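Local coordinates for uncharacterized protein (Mycobacterium tuberculosis CAS/NITR204, PDB 5VYQ) that probably transfers a formyl group from a folate cofactor to the sugar amine of dTDP-4-amino-4,6-dideoxyglucose, at residues H32-A35 with L36-L40; A70-V73 with E74-L78; D164-R167 with E168-E172; K197-E200 with Q201-L205. All blocks are in the same frame, centred on the assembly; numbering follows the deposited sequence. Where two conformers were deposited one is given.

Contact 1 of 4, residues H32-A35 with L36-L40; sequences HAHA and LAVDL
The carbonyl O of Ala35 is held twice: by the backbone N of Asp39, one turn on, at 3.0 Å, and by a water that donates to it at 2.7 Å. A further bond from this water to Asp39 OD1 rests on one of two conformers and is less certain; the other oxygen, OD2, is salt-bridged to Arg167. One residue earlier, Val38 N bonds His34 O at 2.9 Å. His34 and Val38 are also joined through their side chains. With the imidazole swung opposite its own backbone N (chi1 172°), the ring leans along the helix, and CG2 of Val38 comes within 3.5 Å of His34 CE1, meeting the ring obliquely. That methyl also sits 3.4 Å from His34 O, so it fills the angle between ring and carbonyl. Ala33, Leu36 and Ala37 form the buried face, resting on Phe82 of strand 78-82. Helix 31-43 is the helix of a beta-alpha-beta unit between strands 24-28 and 47-50; helix 155-179 runs along its flank, with Met163, Glu166 and Phe174 touching it, and the side chain of His34 touches Thr28 of strand 24-28.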
loop_
_atom_site.group_PDB
_atom_site.type_symbol
_atom_site.label_atom_id
_atom_site.label_comp_id
_atom_site.label_asym_id
_atom_site.label_seq_id
_atom_site.Cartn_x
_atom_site.Cartn_y
_atom_site.Cartn_z
ATOM N N HIS A 32 -6.428 24.111 2.743
ATOM C CA HIS A 32 -7.544 24.165 1.815
ATOM C C HIS A 32 -8.581 25.177 2.312
ATOM O O HIS A 32 -9.115 25.980 1.551
ATOM C CB HIS A 32 -8.210 22.797 1.627
ATOM C CG HIS A 32 -7.240 21.684 1.411
ATOM N ND1 HIS A 32 -6.555 21.521 0.226
ATOM C CD2 HIS A 32 -6.789 20.717 2.244
ATOM C CE1 HIS A 32 -5.746 20.479 0.330
ATOM N NE2 HIS A 32 -5.866 19.976 1.546
ATOM N N ALA A 33 -8.882 25.130 3.603
ATOM C CA ALA A 33 -9.915 25.990 4.148
ATOM C C ALA A 33 -9.422 27.436 4.095
ATOM O O ALA A 33 -10.186 28.370 3.910
ATOM C CB ALA A 33 -10.262 25.582 5.558
ATOM N N HIS A 34 -8.112 27.630 4.223
ATOM C CA HIS A 34 -7.587 28.994 4.189
ATOM C C HIS A 34 -7.718 29.583 2.776
ATOM O O HIS A 34 -8.081 30.744 2.575
ATOM C CB HIS A 34 -6.136 29.003 4.627
ATOM C CG HIS A 34 -5.499 30.335 4.438
ATOM N ND1 HIS A 34 -4.792 30.642 3.305
ATOM C CD2 HIS A 34 -5.508 31.454 5.197
ATOM C CE1 HIS A 34 -4.354 31.883 3.382
ATOM N NE2 HIS A 34 -4.784 32.404 4.517
ATOM N N ALA A 35 -7.432 28.774 1.766
ATOM C CA ALA A 35 -7.614 29.217 0.382
ATOM C C ALA A 35 -9.050 29.589 0.085
ATOM O O ALA A 35 -9.334 30.536 -0.638
ATOM C CB ALA A 35 -7.129 28.151 -0.598
ATOM N N LEU A 36 -9.991 28.828 0.644
ATOM C CA LEU A 36 -11.392 29.171 0.501
ATOM C C LEU A 36 -11.723 30.503 1.187
ATOM O O LEU A 36 -12.419 31.342 0.596
ATOM C CB LEU A 36 -12.237 28.032 1.083
ATOM C CG LEU A 36 -13.752 28.156 1.128
ATOM C CD1 LEU A 36 -14.319 28.317 -0.273
ATOM C CD2 LEU A 36 -14.349 26.917 1.754
ATOM N N ALA A 37 -11.243 30.695 2.414
ATOM C CA ALA A 37 -11.366 31.969 3.134
ATOM C C ALA A 37 -10.856 33.162 2.259
ATOM O O ALA A 37 -11.541 34.198 2.146
ATOM C CB ALA A 37 -10.630 31.912 4.453
ATOM N N VAL A 38 -9.687 32.995 1.662
ATOM C CA VAL A 38 -9.105 34.032 0.797
ATOM C C VAL A 38 -10.027 34.331 -0.376
ATOM O O VAL A 38 -10.278 35.477 -0.767
ATOM C CB VAL A 38 -7.688 33.634 0.329
ATOM C CG1 VAL A 38 -7.202 34.500 -0.839
ATOM C CG2 VAL A 38 -6.754 33.700 1.518
ATOM N N ASP A 39 -10.572 33.292 -0.975
ATOM C CA ASP A 39 -11.522 33.481 -2.071
ATOM C C ASP A 39 -12.759 34.204 -1.618
ATOM O O ASP A 39 -13.292 35.045 -2.343
ATOM C CB ASP A 39 -11.949 32.154 -2.677
ATOM C CG ASP A 39 -10.894 31.567 -3.548
ATOM O OD1 ASP A 39 -9.937 32.286 -3.893
ATOM O OD2 ASP A 39 -11.053 30.389 -3.894
ATOM N N LEU A 40 -13.235 33.906 -0.403
ATOM C CA LEU A 40 -14.401 34.617 0.107
ATOM C C LEU A 40 -14.130 36.108 0.347
ATOM O O LEU A 40 -15.041 36.953 0.260
ATOM C CB LEU A 40 -14.908 34.023 1.413
ATOM C CG LEU A 40 -15.702 32.730 1.363
ATOM C CD1 LEU A 40 -16.061 32.402 2.806
ATOM C CD2 LEU A 40 -17.004 32.912 0.584
HETATM O O HOH W 1 -7.517 31.198 -2.524
#

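Contact 2 of 4, residues A70-V73 with E74-L78; sequences AEIV and ERYDL. With NA (sodium ion), chain G; NA (sodium ion), chain H.
Helix 65-75 finishes here with three i to i+4 backbone bonds, Glu74 N to Ala70 O, Arg75 N to Glu71 O and Tyr76 N to Ile72 O, before Tyr76 swings into an extended conformation (psi 154°). That change of direction turns the carbonyl of Tyr76 toward the one at Val73. Val73 O and Tyr76 O bind the same sodium ion, each at 2.4 Å, and three waters complete the five ligands around it. One of those waters donates to Asp77 OD1 at 2.6 Å. The other oxygen of that carboxylate, OD2, lies 2.6 Å from a second sodium, which Met21 O and Thr23 OG1 also bind, so Asp77 links the two ion sites through one carboxylate and one water. On the outer side of the helix, Glu71 and Arg75 run alongside each other without pairing their charges. The aliphatic part of Glu71 lies over a face of the guanidinium, CG being 3.6 Å from Arg75 NH2, while its carboxylate turns to Arg68. Arg75 instead makes a long, weak salt bridge from NE to Glu74 OE1, 3.5 Å apart. On the inner side, CD2 of Tyr76 approaches Ile72 CG2 at 4.1 Å, with Ile72 O at the ring's edge; the phenol OH bonds Asp48. A cation held by carbonyls here is consistent with the negative C-terminal end of the helix dipole, and the chain then enters parallel strand 78-82, the helix-to-strand passage of a Rossmann-like alpha/beta fold.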
loop_
_atom_site.group_PDB
_atom_site.type_symbol
_atom_site.label_atom_id
_atom_site.label_comp_id
_atom_site.label_asym_id
_atom_site.label_seq_id
_atom_site.Cartn_x
_atom_site.Cartn_y
_atom_site.Cartn_z
ATOM N N ALA A 70 -12.419 39.313 24.230
ATOM C CA ALA A 70 -13.139 40.541 24.381
ATOM C C ALA A 70 -13.093 41.433 23.148
ATOM O O ALA A 70 -14.087 42.058 22.763
ATOM C CB ALA A 70 -12.661 41.298 25.606
ATOM N N GLU A 71 -11.929 41.490 22.532
ATOM C CA GLU A 71 -11.783 42.293 21.322
ATOM C C GLU A 71 -12.528 41.684 20.136
ATOM O O GLU A 71 -13.165 42.387 19.372
ATOM C CB GLU A 71 -10.309 42.465 20.960
ATOM C CG GLU A 71 -9.606 43.440 21.907
ATOM C CD GLU A 71 -9.204 42.799 23.222
ATOM O OE1 GLU A 71 -9.374 43.451 24.266
ATOM O OE2 GLU A 71 -8.759 41.628 23.247
ATOM N N ILE A 72 -12.449 40.373 20.006
ATOM C CA ILE A 72 -13.226 39.706 18.946
ATOM C C ILE A 72 -14.728 39.981 19.057
ATOM O O ILE A 72 -15.378 40.358 18.074
ATOM C CB ILE A 72 -12.911 38.194 18.898
ATOM C CG1 ILE A 72 -11.456 37.927 18.513
ATOM C CG2 ILE A 72 -13.829 37.490 17.942
ATOM C CD1 ILE A 72 -10.965 36.545 18.860
ATOM N N VAL A 73 -15.288 39.809 20.252
ATOM C CA VAL A 73 -16.696 40.029 20.463
ATOM C C VAL A 73 -17.054 41.494 20.174
ATOM O O VAL A 73 -18.050 41.782 19.524
ATOM C CB VAL A 73 -17.113 39.596 21.890
ATOM C CG1 VAL A 73 -18.501 40.103 22.310
ATOM C CG2 VAL A 73 -17.067 38.091 22.037
ATOM N N GLU A 74 -16.204 42.421 20.593
ATOM C CA GLU A 74 -16.477 43.837 20.338
ATOM C C GLU A 74 -16.475 44.193 18.839
ATOM O O GLU A 74 -17.391 44.876 18.358
ATOM C CB GLU A 74 -15.453 44.707 21.057
ATOM C CG GLU A 74 -15.522 46.209 20.794
ATOM C CD GLU A 74 -14.337 46.918 21.431
ATOM O OE1 GLU A 74 -13.443 47.370 20.692
ATOM O OE2 GLU A 74 -14.287 47.010 22.677
ATOM N N ARG A 75 -15.470 43.721 18.119
ATOM C CA ARG A 75 -15.186 44.181 16.769
ATOM C C ARG A 75 -15.878 43.451 15.631
ATOM O O ARG A 75 -15.931 44.002 14.519
ATOM C CB ARG A 75 -13.695 44.133 16.552
ATOM C CG ARG A 75 -13.094 45.130 17.530
ATOM C CD ARG A 75 -11.609 45.052 17.493
ATOM N NE ARG A 75 -11.098 45.855 18.601
ATOM C CZ ARG A 75 -9.847 45.807 19.054
ATOM N NH1 ARG A 75 -8.948 45.014 18.477
ATOM N NH2 ARG A 75 -9.536 46.561 20.115
ATOM N N TYR A 76 -16.305 42.204 15.866
ATOM C CA TYR A 76 -16.882 41.423 14.784
ATOM C C TYR A 76 -18.348 41.124 15.018
ATOM O O TYR A 76 -18.787 41.082 16.150
ATOM C CB TYR A 76 -16.105 40.135 14.542
ATOM C CG TYR A 76 -14.677 40.357 14.114
ATOM C CD1 TYR A 76 -14.355 40.569 12.787
ATOM C CD2 TYR A 76 -13.663 40.356 15.041
ATOM C CE1 TYR A 76 -13.058 40.787 12.394
ATOM C CE2 TYR A 76 -12.360 40.592 14.660
ATOM C CZ TYR A 76 -12.045 40.809 13.335
ATOM O OH TYR A 76 -10.703 40.972 13.002
ATOM N N ASP A 77 -19.084 40.918 13.931
ATOM C CA ASP A 77 -20.473 40.528 13.953
ATOM C C ASP A 77 -20.636 39.028 13.793
ATOM O O ASP A 77 -21.704 38.509 14.093
ATOM C CB ASP A 77 -21.257 41.233 12.853
ATOM C CG ASP A 77 -21.165 42.766 12.981
ATOM O OD1 ASP A 77 -21.439 43.281 14.090
ATOM O OD2 ASP A 77 -20.794 43.374 11.958
ATOM N N LEU A 78 -19.643 38.359 13.232
ATOM C CA LEU A 78 -19.731 36.920 12.905
ATOM C C LEU A 78 -18.306 36.354 12.936
ATOM O O LEU A 78 -17.371 36.963 12.403
ATOM C CB LEU A 78 -20.310 36.769 11.510
ATOM C CG LEU A 78 -20.279 35.376 10.863
ATOM C CD1 LEU A 78 -21.104 34.395 11.699
ATOM C CD2 LEU A 78 -20.757 35.375 9.410
HETATM NA NA NA G . -19.914 41.767 18.090
HETATM NA NA NA H . -20.225 45.727 11.125
HETATM O O HOH W 2 -21.555 42.703 16.644
HETATM O O HOH W 3 -20.538 43.566 19.196
HETATM O O HOH W 4 -21.369 40.450 19.185
HETATM O O HOH W 5 -19.534 47.392 9.610
HETATM O O HOH W 6 -19.160 46.485 12.757
#

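Contact 3 of 4, residues D164-R167 with E168-E172; sequences DIER and ELVLE
Residues 164-172 are one unbroken run of alpha helix, each backbone N-H from Glu168 to Leu171 bonding the carbonyl four residues back, as in Leu169 N to Ile165 O at 2.9 Å. This is the middle of helix 155-179, the long helix that packs on the mixed sheet of the alpha/beta fold. Arg167 and Leu171 extend side by side in the same direction: CG of Arg167 meets CD1 of Leu171 at 3.7 Å. A bend at chi3 (-69°) turns the guanidinium so that its NH2 is 4.1 Å from the same methyl, which it meets obliquely, while that end is anchored by Asp39 of helix 31-43. Leu171 also presses its CG against Arg167 O, 3.2 Å away. Around the helix, Glu168, in the conformer given, lays its stem on the carbonyl of Asp164, with CG 3.4 Å from O, and a water donates to that O at 2.8 Å; its further bond to Glu168 OE2 is weak and doubtful. Ile165 and Leu169 face strands 125-131 and 141-147, both touching Val127 and Arg145. Glu166, buried, sends its carboxylate to His83, where OE2 is hydrogen-bonded to NE2. Val170 fits between Val101 and Ile129 of the sheet and Leu36 and Leu40 of helix 31-43, its CG2 methyl tucked 3.2 Å from the carbonyl O of Glu166.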
loop_
_atom_site.group_PDB
_atom_site.type_symbol
_atom_site.label_atom_id
_atom_site.label_comp_id
_atom_site.label_asym_id
_atom_site.label_seq_id
_atom_site.Cartn_x
_atom_site.Cartn_y
_atom_site.Cartn_z
ATOM N N ASP A 164 -13.643 19.561 -1.761
ATOM C CA ASP A 164 -14.436 20.082 -2.888
ATOM C C ASP A 164 -15.860 20.372 -2.415
ATOM O O ASP A 164 -16.422 21.398 -2.766
ATOM C CB ASP A 164 -14.510 19.094 -4.054
ATOM C CG ASP A 164 -13.181 18.922 -4.783
ATOM O OD1 ASP A 164 -12.353 19.823 -4.756
ATOM O OD2 ASP A 164 -12.969 17.858 -5.386
ATOM N N ILE A 165 -16.438 19.490 -1.618
ATOM C CA ILE A 165 -17.781 19.684 -1.071
ATOM C C ILE A 165 -17.839 20.888 -0.162
ATOM O O ILE A 165 -18.813 21.650 -0.165
ATOM C CB ILE A 165 -18.327 18.416 -0.386
ATOM C CG1 ILE A 165 -18.498 17.329 -1.448
ATOM C CG2 ILE A 165 -19.557 18.741 0.414
ATOM C CD1 ILE A 165 -18.794 15.951 -0.877
ATOM N N GLU A 166 -16.793 21.117 0.618
ATOM C CA GLU A 166 -16.797 22.222 1.526
ATOM C C GLU A 166 -16.846 23.516 0.738
ATOM O O GLU A 166 -17.605 24.419 1.103
ATOM C CB GLU A 166 -15.523 22.175 2.376
ATOM C CG GLU A 166 -15.447 23.193 3.429
ATOM C CD GLU A 166 -14.315 22.875 4.438
ATOM O OE1 GLU A 166 -13.456 23.711 4.396
ATOM O OE2 GLU A 166 -14.250 21.865 5.154
ATOM N N ARG A 167 -16.054 23.583 -0.330
ATOM C CA ARG A 167 -16.020 24.789 -1.148
ATOM C C ARG A 167 -17.389 25.032 -1.792
ATOM O O ARG A 167 -17.904 26.164 -1.749
ATOM C CB ARG A 167 -14.929 24.675 -2.203
ATOM C CG ARG A 167 -15.029 25.728 -3.319
ATOM C CD ARG A 167 -13.853 25.665 -4.264
ATOM N NE ARG A 167 -12.637 26.109 -3.575
ATOM C CZ ARG A 167 -12.279 27.394 -3.431
ATOM N NH1 ARG A 167 -11.152 27.683 -2.745
ATOM N NH2 ARG A 167 -13.046 28.385 -3.953
ATOM N N GLU A 168 -18.015 23.959 -2.290
ATOM C CA GLU A 168 -19.344 24.037 -2.916
ATOM C C GLU A 168 -20.381 24.576 -1.923
ATOM O O GLU A 168 -21.172 25.485 -2.191
ATOM C CB GLU A 168 -19.732 22.657 -3.510
ATOM C CG GLU A 168 -18.947 22.412 -4.811
ATOM C CD GLU A 168 -18.852 21.024 -5.440
ATOM O OE1 GLU A 168 -19.415 19.999 -4.994
ATOM O OE2 GLU A 168 -18.155 20.962 -6.478
ATOM N N LEU A 169 -20.409 23.988 -0.738
ATOM C CA LEU A 169 -21.417 24.305 0.231
ATOM C C LEU A 169 -21.277 25.698 0.799
ATOM O O LEU A 169 -22.248 26.440 0.999
ATOM C CB LEU A 169 -21.340 23.222 1.310
ATOM C CG LEU A 169 -22.571 22.986 2.126
ATOM C CD1 LEU A 169 -23.732 22.530 1.239
ATOM C CD2 LEU A 169 -22.221 21.970 3.220
ATOM N N VAL A 170 -20.025 26.085 1.082
ATOM C CA VAL A 170 -19.774 27.444 1.524
ATOM C C VAL A 170 -20.161 28.526 0.506
ATOM O O VAL A 170 -20.783 29.521 0.880
ATOM C CB VAL A 170 -18.302 27.622 1.986
ATOM C CG1 VAL A 170 -17.959 29.069 2.278
ATOM C CG2 VAL A 170 -18.085 26.781 3.236
ATOM N N LEU A 171 -19.765 28.326 -0.747
ATOM C CA LEU A 171 -20.095 29.276 -1.812
ATOM C C LEU A 171 -21.596 29.339 -1.999
ATOM O O LEU A 171 -22.132 30.428 -2.200
ATOM C CB LEU A 171 -19.387 28.969 -3.102
ATOM C CG LEU A 171 -17.878 29.110 -2.955
ATOM C CD1 LEU A 171 -17.138 28.690 -4.198
ATOM C CD2 LEU A 171 -17.458 30.520 -2.563
ATOM N N GLU A 172 -22.289 28.203 -1.935
ATOM C CA GLU A 172 -23.736 28.234 -2.020
ATOM C C GLU A 172 -24.417 29.013 -0.915
ATOM O O GLU A 172 -25.359 29.774 -1.195
ATOM C CB GLU A 172 -24.281 26.818 -1.931
ATOM C CG GLU A 172 -24.038 25.963 -3.156
ATOM C CD GLU A 172 -24.369 24.488 -2.982
ATOM O OE1 GLU A 172 -23.740 23.654 -3.708
ATOM O OE2 GLU A 172 -25.275 24.200 -2.178
HETATM O O HOH W 7 -15.689 22.608 -5.186
#

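Contact 4 of 4, residues K197-E200 with Q201-L205; sequences KDFE and QLRRL
Two bends bring Glu200 and Arg203 together: Glu200 folds at chi2 (-58°), which doubles its carboxylate back, and Arg203 at chi3 (75°), which turns its guanidinium to meet it. The result is a salt bridge in which Arg203 NH1 donates to Glu200 OE1 at 2.9 Å, the oxygen sitting in the guanidinium plane and using its syn lone pair, while the carboxylate itself is turned 73° against that plane. NE of the same arginine is bonded to Asn230 O, and NH2 more weakly to Arg229 O, so the flat group is fixed along several edges. Arg203 also covers Phe199: its CG lies over one face of the ring, offset toward the rim, and CD is 3.9 Å from CE2. The Phe199 side chain is about 4 Å from the bound dTDP-sugar between nearest atoms, consistent with its lining part of the nucleotide-sugar pocket, and its ring stands edge-to-face with Phe113. On the outer face, Lys197 and Gln201 point the same way, NZ 4.1 Å from OE1; a water accepts from Lys197 NZ at 2.9 Å between them. Behind, Leu202 rests on Phe117 and Ile120 of helix 114-121. Further along, the backbone of Arg203 and Leu205 bonds to Trp232 of strand 231-234, and Leu205 settles against helix 213-222.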
loop_
_atom_site.group_PDB
_atom_site.type_symbol
_atom_site.label_atom_id
_atom_site.label_comp_id
_atom_site.label_asym_id
_atom_site.label_seq_id
_atom_site.Cartn_x
_atom_site.Cartn_y
_atom_site.Cartn_z
ATOM N N LYS A 197 -7.085 11.327 20.683
ATOM C CA LYS A 197 -6.641 10.053 21.238
ATOM C C LYS A 197 -7.262 8.792 20.650
ATOM O O LYS A 197 -6.652 7.707 20.630
ATOM C CB LYS A 197 -6.856 10.009 22.760
ATOM C CG LYS A 197 -8.314 10.112 23.205
ATOM C CD LYS A 197 -8.621 9.302 24.463
ATOM C CE LYS A 197 -8.945 7.849 24.116
ATOM N NZ LYS A 197 -8.512 6.853 25.138
ATOM N N ASP A 198 -8.529 8.878 20.258
ATOM C CA ASP A 198 -9.195 7.769 19.602
ATOM C C ASP A 198 -8.537 7.424 18.263
ATOM O O ASP A 198 -8.440 6.244 17.909
ATOM C CB ASP A 198 -10.688 8.062 19.407
ATOM C CG ASP A 198 -11.406 8.299 20.715
ATOM O OD1 ASP A 198 -11.437 7.342 21.531
ATOM O OD2 ASP A 198 -11.913 9.429 20.900
ATOM N N PHE A 199 -8.061 8.437 17.528
ATOM C CA PHE A 199 -7.295 8.213 16.307
ATOM C C PHE A 199 -5.924 7.628 16.635
ATOM O O PHE A 199 -5.486 6.639 16.032
ATOM C CB PHE A 199 -7.121 9.529 15.533
ATOM C CG PHE A 199 -6.303 9.382 14.308
ATOM C CD1 PHE A 199 -6.836 8.765 13.190
ATOM C CD2 PHE A 199 -4.998 9.816 14.286
ATOM C CE1 PHE A 199 -6.075 8.605 12.050
ATOM C CE2 PHE A 199 -4.255 9.657 13.141
ATOM C CZ PHE A 199 -4.776 9.049 12.039
ATOM N N GLU A 200 -5.231 8.204 17.617
ATOM C CA GLU A 200 -3.909 7.637 18.001
ATOM C C GLU A 200 -4.033 6.186 18.391
ATOM O O GLU A 200 -3.255 5.301 17.990
ATOM C CB GLU A 200 -3.248 8.471 19.135
ATOM C CG GLU A 200 -2.936 9.895 18.682
ATOM C CD GLU A 200 -2.028 9.897 17.467
ATOM O OE1 GLU A 200 -0.974 9.247 17.598
ATOM O OE2 GLU A 200 -2.345 10.518 16.430
ATOM N N GLN A 201 -5.064 5.839 19.121
ATOM C CA GLN A 201 -5.219 4.444 19.439
ATOM C C GLN A 201 -5.516 3.511 18.264
ATOM O O GLN A 201 -4.961 2.430 18.162
ATOM C CB GLN A 201 -6.319 4.302 20.458
ATOM C CG GLN A 201 -6.479 2.896 20.956
ATOM C CD GLN A 201 -7.370 2.802 22.162
ATOM O OE1 GLN A 201 -7.247 3.576 23.114
ATOM N NE2 GLN A 201 -8.274 1.834 22.139
ATOM N N LEU A 202 -6.370 3.945 17.348
ATOM C CA LEU A 202 -6.675 3.186 16.135
ATOM C C LEU A 202 -5.466 2.886 15.233
ATOM O O LEU A 202 -5.415 1.863 14.506
ATOM C CB LEU A 202 -7.709 4.008 15.371
ATOM C CG LEU A 202 -8.537 3.384 14.260
ATOM C CD1 LEU A 202 -9.393 2.203 14.708
ATOM C CD2 LEU A 202 -9.467 4.482 13.745
ATOM N N ARG A 203 -4.523 3.817 15.217
ATOM C CA ARG A 203 -3.284 3.735 14.448
ATOM C C ARG A 203 -2.549 2.414 14.628
ATOM O O ARG A 203 -1.917 1.894 13.701
ATOM C CB ARG A 203 -2.303 4.852 14.846
ATOM C CG ARG A 203 -2.609 6.229 14.272
ATOM C CD ARG A 203 -1.618 7.250 14.769
ATOM N NE ARG A 203 -0.357 7.061 14.084
ATOM C CZ ARG A 203 0.761 7.662 14.410
ATOM N NH1 ARG A 203 0.796 8.525 15.437
ATOM N NH2 ARG A 203 1.824 7.435 13.663
ATOM N N ARG A 204 -2.561 1.900 15.837
ATOM C CA ARG A 204 -1.729 0.769 16.198
ATOM C C ARG A 204 -2.477 -0.498 15.858
ATOM O O ARG A 204 -3.602 -0.699 16.297
ATOM C CB ARG A 204 -1.406 0.811 17.689
ATOM C CG ARG A 204 -0.499 -0.327 18.108
ATOM C CD ARG A 204 -0.404 -0.310 19.637
ATOM N NE ARG A 204 -1.679 -0.879 20.049
ATOM C CZ ARG A 204 -1.951 -2.176 20.226
ATOM N NH1 ARG A 204 -1.022 -3.123 20.134
ATOM N NH2 ARG A 204 -3.185 -2.524 20.573
ATOM N N LEU A 205 -1.868 -1.314 15.003
ATOM C CA LEU A 205 -2.457 -2.561 14.547
ATOM C C LEU A 205 -1.961 -3.692 15.439
ATOM O O LEU A 205 -0.753 -3.892 15.554
ATOM C CB LEU A 205 -2.038 -2.880 13.127
ATOM C CG LEU A 205 -2.253 -1.749 12.105
ATOM C CD1 LEU A 205 -1.775 -2.206 10.756
ATOM C CD2 LEU A 205 -3.738 -1.380 12.100
HETATM O O HOH W 8 -8.245 3.948 25.300
#

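Overall arrangement
Contacts 1 and 3 belong together: helices 31-43 and 155-179 lie against each other, joined by a salt bridge and by leucine, valine and alanine packing; the centres of the two contacts are about 11 Å apart, and both are partly buried. Contacts 2 and 4 are surface contacts on opposite sides of the chain's centre, about 38 Å apart between centres. Their chemistry differs: contact 2 binds one sodium ion through backbone carbonyls and another through a carboxylate, whereas contact 4 has a carboxylate-guanidinium pair, and its phenylalanine ring lies near the bound sugar nucleotide. Contacts 2 and 3 belong to the formyl transferase region, contact 4 to the C-terminal dimerization region.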